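Local coordinates for protein aminotransferase, classes I and II (Silicibacter pomeroyi DSS-3, PDB 3H14) that probably catalyses the transfer of the amino group of L-aspartate to 2-oxoglutarate with the help of pyridoxal 5'-phosphate, at residues K4-V16 / Y125-L137. Sequence-based numbering, arbitrary orientation. Where two conformers were deposited one is given.
Sequences KNSSRSAVDPFIV and YPSYRQILRALGL
Gln130 meets Asp12 through both ends of its amide, a worked example of one amide accepting from a backbone N-H and donating to the side chain of the same residue. Asp12 N donates to Gln130 OE1 (3.0 Å, nearly straight at 165°), lying above the carbonyl plane, while Gln130 NE2 donates to Asp12 OD2 at 3.1 Å, in its own amide plane but above that of the carboxylate. With CG anti to the carbonyl carbon (chi1 -56°) and a bend at chi2, the Gln130 side chain crosses Asp12 at about a right angle. With an alanine here, Asp12 N and the Asp12 carboxylate would probably lose these partners, and a gap would be likely to open beside Val11 and Phe14. One helical turn on, chi1 of -164° turns CG of Arg133 away from the backbone N, and the extended chain carries NH1 to Ser7 O (2.6 Å); NH2 adds a weak bond to the same oxygen. That carbonyl also accepts Ala10 N, closing the type I turn from Ser7 to Ala10, and Ala10 O sits over one guanidinium face. In the fold-type I cofactor-binding domain, helix 126-134 is the crossover between parallel strands 117-122 and 138-143 of the seven-stranded sheet; the N-terminal arm runs along its outer side, while Leu132 packs on strand 117-122. The helix ends in a Schellman motif with Gly136 as C-prime residue; Arg8 CD lies 3.1 Å from Ala134 O, and the Arg8 guanidinium has Leu135 C and Gly136 N over one face. Val11 CB rests 3.2 Å from Gln130 OE1, a CH-to-oxygen contact. Apolar pairs are Val11 CG1 with Ala134 CB (4.3 Å) and, toward the helix start, Phe14 CE1 with Pro126 CB (3.7 Å), with Ser127 OG at the ring edge.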
loop_
_atom_site.group_PDB
_atom_site.type_symbol
_atom_site.label_atom_id
_atom_site.label_comp_id
_atom_site.label_asym_id
_atom_site.label_seq_id
_atom_site.Cartn_x
_atom_site.Cartn_y
_atom_site.Cartn_z
ATOM N N LYS A 4 1.909 6.874 -33.076
ATOM C CA LYS A 4 2.961 6.013 -32.586
ATOM C C LYS A 4 3.044 6.182 -31.082
ATOM O O LYS A 4 2.996 7.304 -30.564
ATOM C CB LYS A 4 4.314 6.359 -33.230
ATOM N N ASN A 5 3.093 5.065 -30.379
ATOM C CA ASN A 5 3.253 5.084 -28.942
ATOM C C ASN A 5 4.678 4.868 -28.570
ATOM O O ASN A 5 5.467 4.265 -29.312
ATOM C CB ASN A 5 2.365 4.032 -28.264
ATOM C CG ASN A 5 0.941 4.372 -28.371
ATOM O OD1 ASN A 5 0.478 5.391 -27.807
ATOM N ND2 ASN A 5 0.213 3.583 -29.114
ATOM N N SER A 6 5.001 5.385 -27.402
ATOM C CA SER A 6 6.309 5.299 -26.822
ATOM C C SER A 6 6.568 3.952 -26.140
ATOM O O SER A 6 5.633 3.190 -25.838
ATOM C CB SER A 6 6.379 6.368 -25.745
ATOM O OG SER A 6 5.374 6.109 -24.803
ATOM N N SER A 7 7.848 3.711 -25.870
ATOM C CA SER A 7 8.308 2.631 -24.999
ATOM C C SER A 7 7.750 2.740 -23.580
ATOM O O SER A 7 7.260 1.764 -22.996
ATOM C CB SER A 7 9.834 2.674 -24.909
ATOM O OG SER A 7 10.341 1.509 -24.295
ATOM N N ARG A 8 7.840 3.934 -22.993
ATOM C CA ARG A 8 7.377 4.101 -21.605
ATOM C C ARG A 8 5.887 3.806 -21.415
ATOM O O ARG A 8 5.437 3.538 -20.279
ATOM C CB ARG A 8 7.798 5.495 -21.011
ATOM C CG ARG A 8 7.498 6.643 -21.831
ATOM C CD ARG A 8 7.661 7.954 -21.055
ATOM N NE ARG A 8 9.045 8.363 -20.906
ATOM C CZ ARG A 8 9.446 9.494 -20.312
ATOM N NH1 ARG A 8 8.574 10.293 -19.767
ATOM N NH2 ARG A 8 10.723 9.779 -20.240
ATOM N N SER A 9 5.127 3.833 -22.513
ATOM C CA SER A 9 3.678 3.544 -22.508
ATOM C C SER A 9 3.302 2.053 -22.427
ATOM O O SER A 9 2.130 1.722 -22.227
ATOM C CB SER A 9 2.987 4.129 -23.768
ATOM O OG SER A 9 3.072 3.262 -24.892
ATOM N N ALA A 10 4.267 1.165 -22.631
ATOM C CA ALA A 10 3.997 -0.254 -22.672
ATOM C C ALA A 10 4.043 -0.808 -21.237
ATOM O O ALA A 10 4.836 -1.694 -20.938
ATOM C CB ALA A 10 5.002 -0.943 -23.568
ATOM N N VAL A 11 3.218 -0.235 -20.350
ATOM C CA VAL A 11 3.047 -0.760 -19.009
ATOM C C VAL A 11 2.152 -1.972 -19.094
ATOM O O VAL A 11 1.366 -2.106 -20.024
ATOM C CB VAL A 11 2.420 0.236 -18.012
ATOM C CG1 VAL A 11 3.431 1.333 -17.600
ATOM C CG2 VAL A 11 1.142 0.818 -18.571
ATOM N N ASP A 12 2.294 -2.838 -18.092
ATOM C CA ASP A 12 1.621 -4.150 -18.013
ATOM C C ASP A 12 0.203 -4.039 -17.431
ATOM O O ASP A 12 0.018 -3.377 -16.410
ATOM C CB ASP A 12 2.383 -5.060 -17.052
ATOM C CG ASP A 12 3.814 -5.362 -17.481
ATOM O OD1 ASP A 12 4.142 -5.350 -18.689
ATOM O OD2 ASP A 12 4.615 -5.668 -16.560
ATOM N N PRO A 13 -0.788 -4.720 -18.033
ATOM C CA PRO A 13 -2.167 -4.729 -17.485
ATOM C C PRO A 13 -2.215 -5.580 -16.225
ATOM O O PRO A 13 -1.519 -6.593 -16.158
ATOM C CB PRO A 13 -2.985 -5.396 -18.582
ATOM C CG PRO A 13 -2.034 -6.304 -19.232
ATOM C CD PRO A 13 -0.677 -5.577 -19.217
ATOM N N PHE A 14 -3.006 -5.169 -15.244
ATOM C CA PHE A 14 -3.008 -5.825 -13.951
ATOM C C PHE A 14 -3.764 -7.130 -14.033
ATOM O O PHE A 14 -4.913 -7.161 -14.460
ATOM C CB PHE A 14 -3.592 -4.915 -12.872
ATOM C CG PHE A 14 -2.648 -3.816 -12.427
ATOM C CD1 PHE A 14 -1.259 -3.953 -12.568
ATOM C CD2 PHE A 14 -3.145 -2.662 -11.852
ATOM C CE1 PHE A 14 -0.392 -2.942 -12.159
ATOM C CE2 PHE A 14 -2.294 -1.665 -11.428
ATOM C CZ PHE A 14 -0.911 -1.804 -11.584
ATOM N N ILE A 15 -3.089 -8.199 -13.633
ATOM C CA ILE A 15 -3.627 -9.551 -13.717
ATOM C C ILE A 15 -4.915 -9.655 -12.929
ATOM O O ILE A 15 -5.773 -10.470 -13.277
ATOM C CB ILE A 15 -2.593 -10.622 -13.209
ATOM C CG1 ILE A 15 -1.343 -10.667 -14.107
ATOM C CG2 ILE A 15 -3.220 -11.991 -13.097
ATOM C CD1 ILE A 15 -1.637 -10.861 -15.585
ATOM N N VAL A 16 -5.070 -8.821 -11.886
ATOM C CA VAL A 16 -6.260 -8.894 -11.024
ATOM C C VAL A 16 -7.561 -8.510 -11.748
ATOM O O VAL A 16 -8.653 -8.785 -11.247
ATOM C CB VAL A 16 -6.092 -8.081 -9.702
ATOM C CG1 VAL A 16 -6.117 -6.575 -9.944
ATOM C CG2 VAL A 16 -7.162 -8.505 -8.660
ATOM N N TYR A 125 4.048 -3.600 -4.141
ATOM C CA TYR A 125 2.927 -2.905 -4.741
ATOM C C TYR A 125 3.109 -2.877 -6.246
ATOM O O TYR A 125 4.168 -2.454 -6.721
ATOM C CB TYR A 125 2.898 -1.504 -4.165
ATOM C CG TYR A 125 1.789 -0.612 -4.647
ATOM C CD1 TYR A 125 0.479 -1.038 -4.683
ATOM C CD2 TYR A 125 2.060 0.711 -5.004
ATOM C CE1 TYR A 125 -0.547 -0.168 -5.139
ATOM C CE2 TYR A 125 1.066 1.565 -5.409
ATOM C CZ TYR A 125 -0.227 1.122 -5.483
ATOM O OH TYR A 125 -1.197 2.020 -5.902
ATOM N N PRO A 126 2.109 -3.366 -7.001
ATOM C CA PRO A 126 2.284 -3.523 -8.441
ATOM C C PRO A 126 2.611 -2.235 -9.206
ATOM O O PRO A 126 3.262 -2.285 -10.222
ATOM C CB PRO A 126 0.918 -4.104 -8.897
ATOM C CG PRO A 126 0.370 -4.719 -7.711
ATOM C CD PRO A 126 0.791 -3.890 -6.563
ATOM N N SER A 127 2.124 -1.103 -8.721
ATOM C CA SER A 127 2.294 0.147 -9.422
ATOM C C SER A 127 3.691 0.731 -9.303
ATOM O O SER A 127 4.031 1.575 -10.107
ATOM C CB SER A 127 1.265 1.196 -8.953
ATOM O OG SER A 127 -0.024 0.876 -9.460
ATOM N N TYR A 128 4.501 0.311 -8.332
ATOM C CA TYR A 128 5.848 0.883 -8.228
ATOM C C TYR A 128 6.606 0.702 -9.524
ATOM O O TYR A 128 7.117 1.694 -10.074
ATOM C CB TYR A 128 6.715 0.240 -7.136
ATOM C CG TYR A 128 6.336 0.388 -5.688
ATOM C CD1 TYR A 128 5.630 1.473 -5.208
ATOM C CD2 TYR A 128 6.789 -0.564 -4.760
ATOM C CE1 TYR A 128 5.315 1.568 -3.879
ATOM C CE2 TYR A 128 6.494 -0.460 -3.431
ATOM C CZ TYR A 128 5.753 0.600 -2.986
ATOM O OH TYR A 128 5.462 0.670 -1.642
ATOM N N ARG A 129 6.728 -0.546 -9.997
ATOM C CA ARG A 129 7.494 -0.831 -11.230
ATOM C C ARG A 129 6.895 -0.151 -12.444
ATOM O O ARG A 129 7.628 0.317 -13.290
ATOM C CB ARG A 129 7.723 -2.340 -11.495
ATOM C CG ARG A 129 6.465 -3.148 -11.755
ATOM C CD ARG A 129 6.815 -4.658 -11.976
ATOM N NE ARG A 129 7.311 -5.256 -10.748
ATOM C CZ ARG A 129 6.547 -5.859 -9.836
ATOM N NH1 ARG A 129 5.239 -5.993 -10.019
ATOM N NH2 ARG A 129 7.104 -6.351 -8.733
ATOM N N GLN A 130 5.572 -0.040 -12.495
ATOM C CA GLN A 130 4.913 0.542 -13.637
ATOM C C GLN A 130 5.081 2.062 -13.721
ATOM O O GLN A 130 5.308 2.596 -14.804
ATOM C CB GLN A 130 3.401 0.191 -13.663
ATOM C CG GLN A 130 3.064 -1.321 -13.630
ATOM C CD GLN A 130 3.646 -2.121 -14.780
ATOM O OE1 GLN A 130 3.845 -1.609 -15.883
ATOM N NE2 GLN A 130 3.921 -3.403 -14.524
ATOM N N ILE A 131 4.897 2.737 -12.604
ATOM C CA ILE A 131 5.094 4.206 -12.520
ATOM C C ILE A 131 6.544 4.556 -12.825
ATOM O O ILE A 131 6.806 5.483 -13.567
ATOM C CB ILE A 131 4.719 4.770 -11.149
ATOM C CG1 ILE A 131 3.222 4.650 -10.906
ATOM C CG2 ILE A 131 5.153 6.287 -10.996
ATOM C CD1 ILE A 131 2.797 4.991 -9.437
ATOM N N LEU A 132 7.497 3.804 -12.275
ATOM C CA LEU A 132 8.909 4.028 -12.624
ATOM C C LEU A 132 9.196 3.904 -14.113
ATOM O O LEU A 132 9.790 4.791 -14.739
ATOM C CB LEU A 132 9.805 3.115 -11.805
ATOM C CG LEU A 132 9.957 3.501 -10.331
ATOM C CD1 LEU A 132 10.423 2.300 -9.472
ATOM C CD2 LEU A 132 10.938 4.682 -10.133
ATOM N N ARG A 133 8.690 2.839 -14.729
ATOM C CA ARG A 133 8.865 2.634 -16.162
ATOM C C ARG A 133 8.157 3.718 -16.997
ATOM O O ARG A 133 8.697 4.197 -18.017
ATOM C CB ARG A 133 8.269 1.259 -16.522
ATOM C CG ARG A 133 8.674 0.728 -17.852
ATOM C CD ARG A 133 7.908 -0.587 -18.244
ATOM N NE ARG A 133 8.274 -1.022 -19.600
ATOM C CZ ARG A 133 7.851 -0.427 -20.715
ATOM N NH1 ARG A 133 7.012 0.598 -20.632
ATOM N NH2 ARG A 133 8.252 -0.869 -21.905
ATOM N N ALA A 134 6.943 4.064 -16.588
ATOM C CA ALA A 134 6.127 5.103 -17.257
ATOM C C ALA A 134 6.811 6.471 -17.314
ATOM O O ALA A 134 6.546 7.265 -18.221
ATOM C CB ALA A 134 4.778 5.250 -16.573
ATOM N N LEU A 135 7.685 6.706 -16.354
ATOM C CA LEU A 135 8.477 7.941 -16.259
ATOM C C LEU A 135 9.884 7.864 -16.894
ATOM O O LEU A 135 10.702 8.805 -16.776
ATOM C CB LEU A 135 8.608 8.304 -14.782
ATOM C CG LEU A 135 7.285 8.762 -14.166
ATOM C CD1 LEU A 135 7.469 9.006 -12.635
ATOM C CD2 LEU A 135 6.731 9.998 -14.825
ATOM N N GLY A 136 10.183 6.746 -17.555
ATOM C CA GLY A 136 11.489 6.513 -18.132
ATOM C C GLY A 136 12.574 6.142 -17.159
ATOM O O GLY A 136 13.771 6.294 -17.445
ATOM N N LEU A 137 12.196 5.634 -16.006
ATOM C CA LEU A 137 13.160 5.204 -15.028
ATOM C C LEU A 137 13.206 3.658 -15.087
ATOM O O LEU A 137 12.421 3.018 -15.796
ATOM C CB LEU A 137 12.773 5.692 -13.628
ATOM C CG LEU A 137 12.481 7.183 -13.500
ATOM C CD1 LEU A 137 11.988 7.496 -12.106
ATOM C CD2 LEU A 137 13.770 8.037 -13.905
#